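Long-range contact in mitomycin biosynthesis 6-O-methyltransferase (Streptomyces lavendulae, PDB 3GWZ), which transfers the methyl group of S-adenosyl-L-methionine to the 6-hydroxyl of demethylmitomycins, making mitomycins A and B: residues A341-S353 with A358-A369. Numbering follows the deposited sequence.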
ATOM      1  N   ALA A 341       7.048  43.778  14.540  1.00 19.23           N
ATOM      2  CA  ALA A 341       8.069  44.761  14.196  1.00 20.83           C
ATOM      3  C   ALA A 341       8.337  44.812  12.693  1.00 20.50           C
ATOM      4  O   ALA A 341       8.472  45.899  12.111  1.00 19.08           O
ATOM      5  CB  ALA A 341       9.361  44.481  14.961  1.00 23.97           C
ATOM      6  N   LEU A 342       8.424  43.639  12.062  1.00 18.42           N
ATOM      7  CA  LEU A 342       8.638  43.567  10.616  1.00 17.93           C
ATOM      8  C   LEU A 342       7.387  44.041   9.870  1.00 15.26           C
ATOM      9  O   LEU A 342       7.474  44.710   8.841  1.00 21.48           O
ATOM     10  CB  LEU A 342       9.015  42.139  10.197  1.00 17.56           C
ATOM     11  CG  LEU A 342      10.286  41.591  10.862  1.00 18.30           C
ATOM     12  CD1 LEU A 342      10.462  40.104  10.580  1.00 16.46           C
ATOM     13  CD2 LEU A 342      11.538  42.368  10.423  1.00 19.60           C
ATOM     14  N   LEU A 343       6.219  43.697  10.396  1.00 16.08           N
ATOM     15  CA  LEU A 343       4.976  44.156   9.793  1.00 19.75           C
ATOM     16  C   LEU A 343       4.935  45.688   9.807  1.00 20.87           C
ATOM     17  O   LEU A 343       4.557  46.313   8.822  1.00 22.13           O
ATOM     18  CB  LEU A 343       3.765  43.549  10.515  1.00 17.36           C
ATOM     19  CG  LEU A 343       3.568  42.048  10.244  1.00 18.33           C
ATOM     20  CD1 LEU A 343       2.655  41.387  11.273  1.00 20.80           C
ATOM     21  CD2 LEU A 343       3.050  41.814   8.834  1.00 17.93           C
ATOM     22  N   GLU A 344       5.360  46.289  10.912  1.00 22.73           N
ATOM     23  CA  GLU A 344       5.372  47.748  11.003  1.00 27.06           C
ATOM     24  C   GLU A 344       6.238  48.366   9.912  1.00 27.72           C
ATOM     25  O   GLU A 344       5.833  49.335   9.270  1.00 26.39           O
ATOM     26  CB  GLU A 344       5.854  48.214  12.376  1.00 23.12           C
ATOM     27  CG  GLU A 344       5.649  49.711  12.615  1.00 32.42           C
ATOM     28  CD  GLU A 344       6.710  50.569  11.945  1.00 48.09           C
ATOM     29  OE1 GLU A 344       7.882  50.133  11.874  1.00 47.43           O
ATOM     30  OE2 GLU A 344       6.372  51.684  11.494  1.00 60.52           O
ATOM     31  N   LYS A 345       7.431  47.815   9.705  1.00 24.17           N
ATOM     32  CA  LYS A 345       8.325  48.329   8.670  1.00 24.73           C
ATOM     33  C   LYS A 345       7.748  48.115   7.280  1.00 28.69           C
ATOM     34  O   LYS A 345       8.304  48.600   6.292  1.00 27.12           O
ATOM     35  CB  LYS A 345       9.691  47.646   8.732  1.00 26.68           C
ATOM     36  CG  LYS A 345      10.500  47.961   9.969  1.00 30.55           C
ATOM     37  CD  LYS A 345      11.840  47.247   9.914  1.00 30.92           C
ATOM     38  CE  LYS A 345      12.555  47.331  11.250  1.00 37.52           C
ATOM     39  NZ  LYS A 345      12.753  48.746  11.648  1.00 35.85           N
ATOM     40  N   SER A 346       6.645  47.378   7.199  1.00 22.07           N
ATOM     41  CA  SER A 346       6.070  47.028   5.907  1.00 19.80           C
ATOM     42  C   SER A 346       4.720  47.699   5.673  1.00 25.72           C
ATOM     43  O   SER A 346       4.063  47.440   4.667  1.00 25.84           O
ATOM     44  CB  SER A 346       5.921  45.508   5.791  1.00 19.56           C
ATOM     45  OG  SER A 346       7.168  44.851   5.957  1.00 21.56           O
ATOM     46  N   GLY A 347       4.307  48.550   6.606  1.00 25.46           N
ATOM     47  CA  GLY A 347       3.035  49.245   6.492  1.00 30.37           C
ATOM     48  C   GLY A 347       1.829  48.398   6.865  1.00 25.39           C
ATOM     49  O   GLY A 347       0.715  48.659   6.410  1.00 26.13           O
ATOM     50  N   LEU A 348       2.053  47.385   7.701  1.00 20.53           N
ATOM     51  CA  LEU A 348       1.000  46.463   8.109  1.00 23.92           C
ATOM     52  C   LEU A 348       0.890  46.421   9.621  1.00 18.76           C
ATOM     53  O   LEU A 348       1.804  46.827  10.329  1.00 22.82           O
ATOM     54  CB  LEU A 348       1.300  45.051   7.591  1.00 15.90           C
ATOM     55  CG  LEU A 348       1.352  44.875   6.075  1.00 23.06           C
ATOM     56  CD1 LEU A 348       1.866  43.478   5.725  1.00 20.05           C
ATOM     57  CD2 LEU A 348      -0.017  45.142   5.439  1.00 23.03           C
ATOM     58  N   ARG A 349      -0.226  45.916  10.124  1.00 20.47           N
ATOM     59  CA  ARG A 349      -0.362  45.772  11.562  1.00 25.76           C
ATOM     60  C   ARG A 349      -1.231  44.586  11.943  1.00 24.24           C
ATOM     61  O   ARG A 349      -2.135  44.190  11.200  1.00 24.20           O
ATOM     62  CB  ARG A 349      -0.901  47.064  12.186  1.00 29.40           C
ATOM     63  CG  ARG A 349      -2.353  47.349  11.880  1.00 32.92           C
ATOM     64  CD  ARG A 349      -2.772  48.669  12.522  1.00 40.97           C
ATOM     65  NE  ARG A 349      -2.655  48.627  13.978  1.00 36.37           N
ATOM     66  CZ  ARG A 349      -2.339  49.673  14.737  1.00 42.29           C
ATOM     67  NH1 ARG A 349      -2.083  50.851  14.180  1.00 45.28           N
ATOM     68  NH2 ARG A 349      -2.262  49.539  16.053  1.00 42.23           N
ATOM     69  N   VAL A 350      -0.950  44.018  13.110  1.00 20.22           N
ATOM     70  CA  VAL A 350      -1.659  42.837  13.563  1.00 24.29           C
ATOM     71  C   VAL A 350      -3.038  43.202  14.086  1.00 27.67           C
ATOM     72  O   VAL A 350      -3.172  44.077  14.942  1.00 25.64           O
ATOM     73  CB  VAL A 350      -0.882  42.112  14.674  1.00 26.38           C
ATOM     74  CG1 VAL A 350      -1.673  40.902  15.176  1.00 23.95           C
ATOM     75  CG2 VAL A 350       0.492  41.693  14.168  1.00 25.53           C
ATOM     76  N   GLU A 351      -4.058  42.528  13.568  1.00 27.41           N
ATOM     77  CA  GLU A 351      -5.418  42.712  14.048  1.00 28.20           C
ATOM     78  C   GLU A 351      -5.660  41.760  15.212  1.00 34.31           C
ATOM     79  O   GLU A 351      -6.136  42.159  16.272  1.00 34.90           O
ATOM     80  CB  GLU A 351      -6.419  42.443  12.928  1.00 32.84           C
ATOM     81  CG  GLU A 351      -7.799  43.025  13.171  1.00 44.22           C
ATOM     82  CD  GLU A 351      -7.853  44.525  12.922  1.00 58.19           C
ATOM     83  OE1 GLU A 351      -6.791  45.185  13.003  1.00 51.57           O
ATOM     84  OE2 GLU A 351      -8.959  45.040  12.643  1.00 59.51           O
ATOM     85  N   ARG A 352      -5.323  40.493  15.011  1.00 28.40           N
ATOM     86  CA  ARG A 352      -5.427  39.508  16.076  1.00 26.90           C
ATOM     87  C   ARG A 352      -4.680  38.245  15.686  1.00 27.90           C
ATOM     88  O   ARG A 352      -4.289  38.077  14.531  1.00 22.25           O
ATOM     89  CB  ARG A 352      -6.892  39.190  16.385  1.00 36.07           C
ATOM     90  CG  ARG A 352      -7.661  38.614  15.216  1.00 34.92           C
ATOM     91  CD  ARG A 352      -9.160  38.692  15.461  1.00 43.91           C
ATOM     92  NE  ARG A 352      -9.923  38.455  14.239  1.00 41.83           N
ATOM     93  CZ  ARG A 352     -10.731  37.416  14.046  1.00 50.44           C
ATOM     94  NH1 ARG A 352     -10.893  36.512  15.002  1.00 58.42           N
ATOM     95  NH2 ARG A 352     -11.385  37.287  12.898  1.00 51.92           N
ATOM     96  N   SER A 353      -4.462  37.366  16.657  1.00 26.51           N
ATOM     97  CA  SER A 353      -3.839  36.083  16.379  1.00 27.55           C
ATOM     98  C   SER A 353      -4.708  34.978  16.949  1.00 32.86           C
ATOM     99  O   SER A 353      -5.198  35.078  18.074  1.00 32.97           O
ATOM    100  CB  SER A 353      -2.411  36.016  16.935  1.00 28.74           C
ATOM    101  OG  SER A 353      -2.406  35.785  18.331  1.00 36.92           O
ATOM    102  N   ALA A 358      -3.012  21.793  17.322  1.00 38.19           N
ATOM    103  CA  ALA A 358      -1.934  21.603  18.287  1.00 48.20           C
ATOM    104  C   ALA A 358      -0.609  22.130  17.744  1.00 46.39           C
ATOM    105  O   ALA A 358      -0.470  22.370  16.545  1.00 57.90           O
ATOM    106  CB  ALA A 358      -1.810  20.134  18.660  1.00 53.73           C
ATOM    107  N   GLY A 359       0.360  22.308  18.635  1.00 52.00           N
ATOM    108  CA  GLY A 359       1.669  22.803  18.249  1.00 30.00           C
ATOM    109  C   GLY A 359       1.801  24.301  18.437  1.00 29.39           C
ATOM    110  O   GLY A 359       1.021  24.917  19.164  1.00 31.66           O
ATOM    111  N   PRO A 360       2.794  24.890  17.779  1.00 27.62           N
ATOM    112  CA  PRO A 360       3.031  26.330  17.873  1.00 25.31           C
ATOM    113  C   PRO A 360       2.373  27.115  16.743  1.00 18.19           C
ATOM    114  O   PRO A 360       2.510  28.330  16.707  1.00 20.33           O
ATOM    115  CB  PRO A 360       4.551  26.444  17.724  1.00 24.69           C
ATOM    116  CG  PRO A 360       5.038  25.081  17.296  1.00 27.41           C
ATOM    117  CD  PRO A 360       3.865  24.212  17.037  1.00 22.47           C
ATOM    118  N   VAL A 361       1.686  26.447  15.827  1.00 20.93           N
ATOM    119  CA  VAL A 361       1.134  27.168  14.685  1.00 19.14           C
ATOM    120  C   VAL A 361       0.039  28.127  15.121  1.00 22.31           C
ATOM    121  O   VAL A 361      -0.861  27.752  15.866  1.00 24.52           O
ATOM    122  CB  VAL A 361       0.540  26.232  13.629  1.00 24.83           C
ATOM    123  CG1 VAL A 361      -0.000  27.062  12.460  1.00 22.89           C
ATOM    124  CG2 VAL A 361       1.581  25.239  13.146  1.00 20.73           C
ATOM    125  N   ARG A 362       0.110  29.365  14.648  1.00 17.60           N
ATOM    126  CA  ARG A 362      -0.961  30.324  14.899  1.00 18.64           C
ATOM    127  C   ARG A 362      -1.324  31.040  13.612  1.00 22.92           C
ATOM    128  O   ARG A 362      -0.528  31.079  12.674  1.00 17.84           O
ATOM    129  CB  ARG A 362      -0.564  31.339  15.981  1.00 25.02           C
ATOM    130  CG  ARG A 362      -0.582  30.763  17.396  1.00 30.74           C
ATOM    131  CD  ARG A 362      -0.473  31.841  18.468  1.00 35.03           C
ATOM    132  NE  ARG A 362      -1.719  32.584  18.668  1.00 38.23           N
ATOM    133  CZ  ARG A 362      -2.732  32.160  19.423  1.00 37.75           C
ATOM    134  NH1 ARG A 362      -2.665  30.989  20.038  1.00 38.75           N
ATOM    135  NH2 ARG A 362      -3.821  32.904  19.557  1.00 41.01           N
ATOM    136  N   ILE A 363      -2.533  31.593  13.568  1.00 16.88           N
ATOM    137  CA  ILE A 363      -2.956  32.411  12.445  1.00 17.40           C
ATOM    138  C   ILE A 363      -2.880  33.862  12.888  1.00 21.46           C
ATOM    139  O   ILE A 363      -3.583  34.260  13.808  1.00 25.03           O
ATOM    140  CB  ILE A 363      -4.413  32.098  12.030  1.00 18.73           C
ATOM    141  CG1 ILE A 363      -4.536  30.657  11.544  1.00 20.02           C
ATOM    142  CG2 ILE A 363      -4.884  33.065  10.935  1.00 21.65           C
ATOM    143  CD1 ILE A 363      -5.958  30.119  11.590  1.00 24.17           C
ATOM    144  N   VAL A 364      -2.015  34.649  12.258  1.00 16.27           N
ATOM    145  CA  VAL A 364      -1.937  36.059  12.586  1.00 15.18           C
ATOM    146  C   VAL A 364      -2.674  36.861  11.520  1.00 20.37           C
ATOM    147  O   VAL A 364      -2.234  36.936  10.375  1.00 16.38           O
ATOM    148  CB  VAL A 364      -0.484  36.531  12.716  1.00 21.30           C
ATOM    149  CG1 VAL A 364      -0.435  37.984  13.178  1.00 21.97           C
ATOM    150  CG2 VAL A 364       0.264  35.642  13.704  1.00 24.56           C
ATOM    151  N   GLU A 365      -3.817  37.435  11.895  1.00 18.57           N
ATOM    152  CA  GLU A 365      -4.614  38.219  10.962  1.00 18.31           C
ATOM    153  C   GLU A 365      -4.123  39.660  10.936  1.00 18.80           C
ATOM    154  O   GLU A 365      -4.010  40.305  11.979  1.00 19.73           O
ATOM    155  CB  GLU A 365      -6.096  38.184  11.337  1.00 22.74           C
ATOM    156  CG  GLU A 365      -6.960  39.044  10.409  1.00 22.26           C
ATOM    157  CD  GLU A 365      -8.414  39.104  10.844  1.00 33.12           C
ATOM    158  OE1 GLU A 365      -8.665  39.197  12.062  1.00 38.06           O
ATOM    159  OE2 GLU A 365      -9.302  39.065   9.967  1.00 34.19           O
ATOM    160  N   ILE A 366      -3.863  40.161   9.733  1.00 15.71           N
ATOM    161  CA  ILE A 366      -3.148  41.415   9.538  1.00 16.44           C
ATOM    162  C   ILE A 366      -3.877  42.325   8.539  1.00 20.81           C
ATOM    163  O   ILE A 366      -4.464  41.850   7.562  1.00 19.94           O
ATOM    164  CB  ILE A 366      -1.704  41.122   9.048  1.00 20.28           C
ATOM    165  CG1 ILE A 366      -0.912  40.402  10.143  1.00 16.76           C
ATOM    166  CG2 ILE A 366      -0.996  42.386   8.597  1.00 22.25           C
ATOM    167  CD1 ILE A 366       0.105  39.410   9.607  1.00 16.04           C
ATOM    168  N   ARG A 367      -3.849  43.630   8.789  1.00 17.96           N
ATOM    169  CA  ARG A 367      -4.451  44.588   7.865  1.00 17.53           C
ATOM    170  C   ARG A 367      -3.468  45.704   7.571  1.00 20.46           C
ATOM    171  O   ARG A 367      -2.439  45.820   8.238  1.00 26.20           O
ATOM    172  CB  ARG A 367      -5.737  45.175   8.449  1.00 25.61           C
ATOM    173  CG  ARG A 367      -5.529  45.943   9.747  1.00 27.55           C
ATOM    174  CD  ARG A 367      -6.807  46.644  10.194  1.00 40.27           C
ATOM    175  NE  ARG A 367      -6.608  47.379  11.439  1.00 40.97           N
ATOM    176  CZ  ARG A 367      -6.224  48.650  11.504  1.00 47.20           C
ATOM    177  NH1 ARG A 367      -6.002  49.336  10.390  1.00 46.33           N
ATOM    178  NH2 ARG A 367      -6.066  49.235  12.685  1.00 47.86           N
ATOM    179  N   ARG A 368      -3.777  46.527   6.574  1.00 23.97           N
ATOM    180  CA  ARG A 368      -2.925  47.669   6.271  1.00 28.21           C
ATOM    181  C   ARG A 368      -3.037  48.711   7.375  1.00 31.15           C
ATOM    182  O   ARG A 368      -4.107  48.913   7.943  1.00 30.84           O
ATOM    183  CB  ARG A 368      -3.281  48.283   4.920  1.00 33.09           C
ATOM    184  CG  ARG A 368      -2.805  47.471   3.731  1.00 35.90           C
ATOM    185  CD  ARG A 368      -3.353  48.043   2.442  1.00 39.54           C
ATOM    186  NE  ARG A 368      -2.951  49.433   2.270  1.00 42.25           N
ATOM    187  CZ  ARG A 368      -3.598  50.308   1.508  1.00 52.90           C
ATOM    188  NH1 ARG A 368      -4.690  49.938   0.846  1.00 44.40           N
ATOM    189  NH2 ARG A 368      -3.156  51.556   1.413  1.00 52.08           N
ATOM    190  N   ALA A 369      -1.916  49.359   7.678  1.00 29.16           N
ATOM    191  CA  ALA A 369      -1.862  50.363   8.727  1.00 31.49           C
ATOM    192  C   ALA A 369      -2.577  51.635   8.285  1.00 40.38           C
ATOM    193  O   ALA A 369      -2.559  51.980   7.100  1.00 43.13           O
ATOM    194  CB  ALA A 369      -0.413  50.665   9.083  1.00 27.21           C
TER
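Glu351 and Arg352 meet Arg367 and Glu365 in two salt bridges on one side of an antiparallel strand pair. Arg367 NE gives its N-H to Glu351 OE1 at 2.7 Å. The oxygen lies near the guanidinium plane and is met on its syn side. Arg352 NE reaches Glu365 OE1 at 2.6 Å, nearly along the C-O bond, with a bent N-H angle of 131°. Arg349 lays CD over one face of the Arg367 guanidinium, 3.3 Å from NH2. The two guanidinium planes are almost parallel. Ile366 sits on the other side of the sheet and meets Leu343 tip to tip, CD1 to CD1 at 3.6 Å. Its CG2 branch, anti to the backbone N, packs on Leu348 CB.

Strands 348-355 and 361-368 form the C-terminal hairpin of the class I methyltransferase fold, with 348-355 at the sheet edge. A classic beta bulge at Glu351 and Arg352 shifts their register by one residue. Glu365 O accepts from Glu351 N at 2.7 Å and, weakly, from Arg352 N. The bulge sets both Glu351 and Arg352 opposite Glu365, yet their side chains take different partners, Arg367 and Glu365. Further along, Arg362 NE donates to Ser353 OG at 3.3 Å, and that hydroxyl also bonds Glu336. Tyr198 holds Glu365 OE2, fixing the carboxylate from its second oxygen. Gly347, with positive phi, follows helix 336-344 in a Schellman motif, and its carbonyl takes the N-H of Ala369. Leu343 also touches Leu290 of helix 283-296.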